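Side-chain contacts in glycosyl hydrolase, family 38 (Enterococcus faecalis, PDB 5KBP), which is probably an alpha-mannosidase, a family 38 glycoside hydrolase that cleaves alpha-linked mannose from glycans: residues G358-D362 against E363-G367; D18-Y22 against L23-E27. All coordinates share one frame; numbering follows the deposited sequence.

Interaction 1. Residues G358-D362 against E363-G367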
ATOM      1  N   GLY A 358     -10.488  -5.312  11.535  1.00 38.16           N
ATOM      2  CA  GLY A 358      -9.181  -5.843  11.866  1.00 44.84           C
ATOM      3  C   GLY A 358      -9.143  -7.347  12.010  1.00 53.28           C
ATOM      4  O   GLY A 358      -8.308  -7.869  12.754  1.00 54.17           O
ATOM      5  N   CYS A 359     -10.028  -8.060  11.318  1.00 45.92           N
ATOM      6  CA  CYS A 359     -10.120  -9.512  11.407  1.00 44.50           C
ATOM      7  C   CYS A 359      -9.683 -10.183  10.108  1.00 42.59           C
ATOM      8  O   CYS A 359     -10.316 -11.125   9.629  1.00 51.82           O
ATOM      9  CB  CYS A 359     -11.537  -9.937  11.780  1.00 53.24           C
ATOM     10  SG  CYS A 359     -12.818  -9.334  10.659  1.00 56.54           S
ATOM     11  N   SER A 360      -8.592  -9.700   9.525  1.00 39.18           N
ATOM     12  CA  SER A 360      -7.987 -10.282   8.336  1.00 36.98           C
ATOM     13  C   SER A 360      -6.549 -10.684   8.660  1.00 37.93           C
ATOM     14  O   SER A 360      -6.090 -10.565   9.800  1.00 39.47           O
ATOM     15  CB  SER A 360      -8.054  -9.300   7.164  1.00 42.89           C
ATOM     16  OG  SER A 360      -9.396  -9.043   6.790  1.00 41.60           O
ATOM     17  N   VAL A 361      -5.831 -11.162   7.645  1.00 41.18           N
ATOM     18  CA  VAL A 361      -4.436 -11.549   7.821  1.00 41.45           C
ATOM     19  C   VAL A 361      -3.555 -10.313   7.687  1.00 45.44           C
ATOM     20  O   VAL A 361      -4.015  -9.256   7.240  1.00 44.72           O
ATOM     21  CB  VAL A 361      -4.029 -12.646   6.822  1.00 38.69           C
ATOM     22  CG1 VAL A 361      -4.692 -13.965   7.192  1.00 35.68           C
ATOM     23  CG2 VAL A 361      -4.407 -12.243   5.410  1.00 38.39           C
ATOM     24  N   ASP A 362      -2.280 -10.442   8.073  1.00 46.36           N
ATOM     25  CA  ASP A 362      -1.406  -9.275   8.186  1.00 48.96           C
ATOM     26  C   ASP A 362      -1.260  -8.539   6.860  1.00 48.96           C
ATOM     27  O   ASP A 362      -1.206  -7.304   6.833  1.00 50.33           O
ATOM     28  CB  ASP A 362      -0.031  -9.694   8.704  1.00 49.58           C
ATOM     29  CG  ASP A 362      -0.077 -10.224  10.120  1.00 58.75           C
ATOM     30  OD1 ASP A 362      -1.144 -10.124  10.762  1.00 49.73           O
ATOM     31  OD2 ASP A 362       0.960 -10.728  10.594  1.00 61.31           O
ATOM     32  N   GLU A 363      -1.183  -9.279   5.750  1.00 39.35           N
ATOM     33  CA  GLU A 363      -0.977  -8.638   4.455  1.00 40.27           C
ATOM     34  C   GLU A 363      -2.126  -7.706   4.103  1.00 39.04           C
ATOM     35  O   GLU A 363      -1.910  -6.666   3.469  1.00 46.20           O
ATOM     36  CB  GLU A 363      -0.803  -9.693   3.361  1.00 56.83           C
ATOM     37  CG  GLU A 363       0.412 -10.593   3.530  1.00 70.12           C
ATOM     38  CD  GLU A 363       0.181 -11.713   4.526  1.00 76.45           C
ATOM     39  OE1 GLU A 363       1.107 -12.021   5.305  1.00 80.98           O
ATOM     40  OE2 GLU A 363      -0.932 -12.282   4.532  1.00 78.95           O
ATOM     41  N   VAL A 364      -3.347  -8.056   4.509  1.00 42.69           N
ATOM     42  CA  VAL A 364      -4.506  -7.221   4.207  1.00 43.65           C
ATOM     43  C   VAL A 364      -4.390  -5.875   4.909  1.00 49.18           C
ATOM     44  O   VAL A 364      -4.613  -4.817   4.307  1.00 40.53           O
ATOM     45  CB  VAL A 364      -5.807  -7.948   4.597  1.00 40.62           C
ATOM     46  CG1 VAL A 364      -6.977  -6.979   4.588  1.00 32.16           C
ATOM     47  CG2 VAL A 364      -6.068  -9.121   3.662  1.00 34.71           C
ATOM     48  N   HIS A 365      -4.025  -5.894   6.191  1.00 46.95           N
ATOM     49  CA  HIS A 365      -4.065  -4.674   6.989  1.00 49.92           C
ATOM     50  C   HIS A 365      -2.875  -3.761   6.720  1.00 47.88           C
ATOM     51  O   HIS A 365      -2.992  -2.542   6.885  1.00 46.17           O
ATOM     52  CB  HIS A 365      -4.156  -5.029   8.472  1.00 44.49           C
ATOM     53  CG  HIS A 365      -5.431  -5.718   8.841  1.00 48.89           C
ATOM     54  ND1 HIS A 365      -5.462  -6.936   9.483  1.00 52.53           N
ATOM     55  CD2 HIS A 365      -6.724  -5.366   8.642  1.00 47.49           C
ATOM     56  CE1 HIS A 365      -6.717  -7.300   9.676  1.00 53.41           C
ATOM     57  NE2 HIS A 365      -7.503  -6.366   9.170  1.00 50.92           N
ATOM     58  N   ARG A 366      -1.731  -4.317   6.312  1.00 43.14           N
ATOM     59  CA  ARG A 366      -0.658  -3.463   5.816  1.00 41.24           C
ATOM     60  C   ARG A 366      -1.075  -2.754   4.538  1.00 37.45           C
ATOM     61  O   ARG A 366      -0.655  -1.619   4.290  1.00 42.79           O
ATOM     62  CB  ARG A 366       0.616  -4.277   5.584  1.00 39.30           C
ATOM     63  CG  ARG A 366       1.229  -4.848   6.851  1.00 46.83           C
ATOM     64  CD  ARG A 366       2.695  -5.196   6.651  1.00 48.99           C
ATOM     65  NE  ARG A 366       2.888  -6.137   5.554  1.00 56.37           N
ATOM     66  CZ  ARG A 366       2.848  -7.458   5.688  1.00 59.26           C
ATOM     67  NH1 ARG A 366       2.621  -7.997   6.877  1.00 56.20           N
ATOM     68  NH2 ARG A 366       3.035  -8.241   4.634  1.00 58.39           N
ATOM     69  N   GLY A 367      -1.909  -3.402   3.721  1.00 35.77           N
ATOM     70  CA  GLY A 367      -2.441  -2.745   2.541  1.00 41.26           C
ATOM     71  C   GLY A 367      -3.471  -1.685   2.868  1.00 44.14           C
ATOM     72  O   GLY A 367      -3.637  -0.723   2.112  1.00 42.03           O
TER
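V361 occupies the N-cap of helix 362-393, and its carbonyl O accepts a weak hydrogen bond from V364 N (3.1 Å). One residue on, D362 O receives R366 N at 3.1 Å with an N-H...O angle of 168°, the straight bond of a helical turn. Before the cap, G358 takes a positive phi of 72°, easily reached without a side chain, and the chain curls round the H365 imidazole. The ring reaches back along the loop: H365 NE2 comes 3.2 Å from G358 CA, and the amides S360 N and C359 N lie at its edge. S360 CB sits 3.6 Å from V364 CG1, while S360 OG bonds to D354 O. The V361 and V364 CG2 methyls meet at 3.9 Å, branched and apolar groups fitting a buried spot. A bend at the third torsion of R366 (chi3 -57°) turns the guanidinium back over the first turn, bringing NH1 to 3.6 Å from D362 CB. D362 OD1 forms a salt bridge with R303, which probably keeps the aspartate ionised; OD2 accepts a hydrogen bond from E767 N. R366 has two carboxylates, E767 at NH1 and E373 of the second subunit at NH2, salt bridges that probably keep it charged.

Interaction 2. Residues D18-Y22 against L23-E27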
ATOM      1  N   ASP A  18     -16.339 -11.120   0.398  1.00 52.50           N
ATOM      2  CA  ASP A  18     -15.434 -10.341   1.230  1.00 49.08           C
ATOM      3  C   ASP A  18     -14.221  -9.937   0.403  1.00 50.71           C
ATOM      4  O   ASP A  18     -13.480 -10.796  -0.087  1.00 56.61           O
ATOM      5  CB  ASP A  18     -15.014 -11.150   2.457  1.00 64.88           C
ATOM      6  CG  ASP A  18     -16.199 -11.613   3.281  1.00 73.28           C
ATOM      7  OD1 ASP A  18     -16.738 -10.795   4.054  1.00 70.96           O
ATOM      8  OD2 ASP A  18     -16.588 -12.793   3.161  1.00 77.06           O
ATOM      9  N   ARG A  19     -14.031  -8.626   0.239  1.00 49.24           N
ATOM     10  CA  ARG A  19     -13.011  -8.126  -0.679  1.00 43.85           C
ATOM     11  C   ARG A  19     -11.615  -8.576  -0.262  1.00 43.51           C
ATOM     12  O   ARG A  19     -10.768  -8.876  -1.114  1.00 41.78           O
ATOM     13  CB  ARG A  19     -13.091  -6.602  -0.756  1.00 47.23           C
ATOM     14  CG  ARG A  19     -12.355  -5.985  -1.930  1.00 48.34           C
ATOM     15  CD  ARG A  19     -12.820  -4.555  -2.156  1.00 39.31           C
ATOM     16  NE  ARG A  19     -12.119  -3.913  -3.263  1.00 47.42           N
ATOM     17  CZ  ARG A  19     -11.012  -3.191  -3.127  1.00 56.93           C
ATOM     18  NH1 ARG A  19     -10.474  -3.017  -1.927  1.00 61.74           N
ATOM     19  NH2 ARG A  19     -10.444  -2.641  -4.190  1.00 52.48           N
ATOM     20  N   GLU A  20     -11.359  -8.635   1.042  1.00 39.89           N
ATOM     21  CA  GLU A  20     -10.088  -9.119   1.563  1.00 38.02           C
ATOM     22  C   GLU A  20     -10.328  -9.691   2.950  1.00 45.03           C
ATOM     23  O   GLU A  20     -11.003  -9.063   3.771  1.00 55.63           O
ATOM     24  CB  GLU A  20      -9.044  -7.998   1.607  1.00 34.81           C
ATOM     25  CG  GLU A  20      -9.592  -6.660   2.072  1.00 41.13           C
ATOM     26  CD  GLU A  20      -8.612  -5.523   1.857  1.00 48.87           C
ATOM     27  OE1 GLU A  20      -8.849  -4.421   2.396  1.00 36.03           O
ATOM     28  OE2 GLU A  20      -7.604  -5.731   1.151  1.00 55.69           O
ATOM     29  N   TRP A  21      -9.782 -10.881   3.203  1.00 39.92           N
ATOM     30  CA  TRP A  21     -10.014 -11.561   4.472  1.00 45.80           C
ATOM     31  C   TRP A  21      -8.839 -12.456   4.850  1.00 46.23           C
ATOM     32  O   TRP A  21      -7.790 -11.962   5.277  1.00 51.23           O
ATOM     33  CB  TRP A  21     -11.307 -12.379   4.404  1.00 45.70           C
ATOM     34  CG  TRP A  21     -11.785 -12.870   5.739  1.00 50.66           C
ATOM     35  CD1 TRP A  21     -11.334 -12.481   6.966  1.00 49.60           C
ATOM     36  CD2 TRP A  21     -12.805 -13.847   5.978  1.00 52.92           C
ATOM     37  NE1 TRP A  21     -12.011 -13.154   7.955  1.00 47.09           N
ATOM     38  CE2 TRP A  21     -12.921 -13.997   7.373  1.00 50.96           C
ATOM     39  CE3 TRP A  21     -13.634 -14.607   5.147  1.00 50.95           C
ATOM     40  CZ2 TRP A  21     -13.830 -14.878   7.956  1.00 41.99           C
ATOM     41  CZ3 TRP A  21     -14.535 -15.480   5.727  1.00 48.45           C
ATOM     42  CH2 TRP A  21     -14.626 -15.608   7.117  1.00 45.59           C
ATOM     43  N   TYR A  22      -9.004 -13.774   4.706  1.00 34.26           N
ATOM     44  CA  TYR A  22      -7.979 -14.721   5.129  1.00 35.50           C
ATOM     45  C   TYR A  22      -6.860 -14.885   4.109  1.00 35.55           C
ATOM     46  O   TYR A  22      -5.838 -15.502   4.429  1.00 46.77           O
ATOM     47  CB  TYR A  22      -8.606 -16.087   5.431  1.00 41.31           C
ATOM     48  CG  TYR A  22      -9.461 -16.655   4.319  1.00 42.60           C
ATOM     49  CD1 TYR A  22     -10.812 -16.347   4.229  1.00 41.95           C
ATOM     50  CD2 TYR A  22      -8.922 -17.515   3.370  1.00 35.71           C
ATOM     51  CE1 TYR A  22     -11.600 -16.868   3.221  1.00 36.85           C
ATOM     52  CE2 TYR A  22      -9.706 -18.042   2.355  1.00 53.05           C
ATOM     53  CZ  TYR A  22     -11.043 -17.714   2.287  1.00 48.62           C
ATOM     54  OH  TYR A  22     -11.830 -18.231   1.285  1.00 54.71           O
ATOM     55  N   LEU A  23      -7.025 -14.360   2.905  1.00 34.52           N
ATOM     56  CA  LEU A  23      -5.981 -14.326   1.898  1.00 43.75           C
ATOM     57  C   LEU A  23      -5.529 -12.892   1.662  1.00 43.37           C
ATOM     58  O   LEU A  23      -6.248 -11.942   1.994  1.00 33.46           O
ATOM     59  CB  LEU A  23      -6.480 -14.929   0.577  1.00 41.92           C
ATOM     60  CG  LEU A  23      -6.693 -16.441   0.517  1.00 47.29           C
ATOM     61  CD1 LEU A  23      -7.305 -16.837  -0.818  1.00 48.54           C
ATOM     62  CD2 LEU A  23      -5.373 -17.159   0.741  1.00 36.15           C
ATOM     63  N   PRO A  24      -4.330 -12.690   1.111  1.00 37.94           N
ATOM     64  CA  PRO A  24      -3.969 -11.350   0.638  1.00 41.84           C
ATOM     65  C   PRO A  24      -4.979 -10.868  -0.392  1.00 41.64           C
ATOM     66  O   PRO A  24      -5.653 -11.667  -1.050  1.00 48.55           O
ATOM     67  CB  PRO A  24      -2.581 -11.551   0.022  1.00 38.61           C
ATOM     68  CG  PRO A  24      -2.029 -12.745   0.729  1.00 39.61           C
ATOM     69  CD  PRO A  24      -3.212 -13.641   0.981  1.00 40.15           C
ATOM     70  N   TYR A  25      -5.085  -9.542  -0.521  1.00 34.82           N
ATOM     71  CA  TYR A  25      -6.153  -8.946  -1.320  1.00 36.93           C
ATOM     72  C   TYR A  25      -6.181  -9.500  -2.739  1.00 35.32           C
ATOM     73  O   TYR A  25      -7.241  -9.880  -3.250  1.00 47.15           O
ATOM     74  CB  TYR A  25      -6.007  -7.425  -1.359  1.00 38.63           C
ATOM     75  CG  TYR A  25      -6.821  -6.805  -2.473  1.00 43.72           C
ATOM     76  CD1 TYR A  25      -8.205  -6.750  -2.392  1.00 46.58           C
ATOM     77  CD2 TYR A  25      -6.209  -6.297  -3.612  1.00 36.89           C
ATOM     78  CE1 TYR A  25      -8.960  -6.197  -3.410  1.00 44.11           C
ATOM     79  CE2 TYR A  25      -6.957  -5.740  -4.638  1.00 30.23           C
ATOM     80  CZ  TYR A  25      -8.333  -5.694  -4.531  1.00 43.18           C
ATOM     81  OH  TYR A  25      -9.086  -5.142  -5.543  1.00 51.53           O
ATOM     82  N   GLU A  26      -5.019  -9.555  -3.393  1.00 38.85           N
ATOM     83  CA  GLU A  26      -4.992  -9.953  -4.796  1.00 41.00           C
ATOM     84  C   GLU A  26      -5.346 -11.424  -4.981  1.00 42.29           C
ATOM     85  O   GLU A  26      -5.820 -11.810  -6.054  1.00 45.59           O
ATOM     86  CB  GLU A  26      -3.624  -9.651  -5.404  1.00 37.69           C
ATOM     87  CG  GLU A  26      -3.327  -8.165  -5.561  1.00 48.16           C
ATOM     88  CD  GLU A  26      -4.225  -7.473  -6.579  1.00 56.11           C
ATOM     89  OE1 GLU A  26      -4.237  -6.224  -6.602  1.00 49.98           O
ATOM     90  OE2 GLU A  26      -4.912  -8.168  -7.359  1.00 56.22           O
ATOM     91  N   GLU A  27      -5.123 -12.254  -3.959  1.00 32.70           N
ATOM     92  CA  GLU A  27      -5.561 -13.645  -4.043  1.00 37.86           C
ATOM     93  C   GLU A  27      -7.080 -13.731  -4.132  1.00 45.30           C
ATOM     94  O   GLU A  27      -7.619 -14.495  -4.941  1.00 52.60           O
ATOM     95  CB  GLU A  27      -5.037 -14.437  -2.845  1.00 37.19           C
ATOM     96  CG  GLU A  27      -3.519 -14.585  -2.802  1.00 52.41           C
ATOM     97  CD  GLU A  27      -3.003 -15.647  -3.755  1.00 62.18           C
ATOM     98  OE1 GLU A  27      -3.818 -16.469  -4.223  1.00 61.50           O
ATOM     99  OE2 GLU A  27      -1.786 -15.663  -4.035  1.00 61.68           O
TER
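R19 and Y25 both place CG anti to the backbone N (chi1 -164° and 163°), and with R19 extended to NE these torsions lead the arm along the CE1 edge of the Y25 ring. Y25 CE1 rests over the centre of the guanidinium, 3.6 Å above its plane, the two planes being 41° apart; this is a tilted contact, not a parallel stack. R19 CG meets the ring in its plane at the edge, 3.7 Å from Y25 CE1. R19 NH2 approaches Y25 OH to 3.2 Å at an angle too poor for a hydrogen bond; arginine suits the place by reaching D63 with NE, a salt bridge, while its flat group lies against Y25 CE1. The setting is a strand-loop-helix connection in the family 38 N-terminal domain: the loop after strand 7-13 turns into helix 25-45, with P24 as N-cap. Proline suits the cap: its ring fixes phi, it costs no backbone N-H, and its O takes a weak bond from E27 N. E20 brings OE2 to 3.4 Å from Y25 CB, its carboxylate nearly perpendicular to the ring, while OE1 is held by S355 and R371. At the turn, the side chains of Y22 and L23 run alongside one another in the same direction, Y22 CD2 being 3.8 Å from L23 CG. The Y22 ring also meets W760 and H28 edge-to-face, and L23 N bonds to H28 NE2.

In the fold
From the N terminus, interaction 2 comes first, closing the turn that leads from the loop after strand 7-13 into helix 25-45. Interaction 1 follows more than 300 residues later, where the loop after helix 353-356 enters helix 362-393. They are in series, neither nesting nor crossing, yet the fold brings their centres to about 9 Å. The two turns meet directly: V361 N lies 3.2 Å from W21 O, a probable hydrogen bond, and V364 CG2 packs on L23 O at 3.3 Å. Two helix starts, one in the N-terminal domain and one in the middle domain, are thereby joined, and both have neighbours on the second subunit.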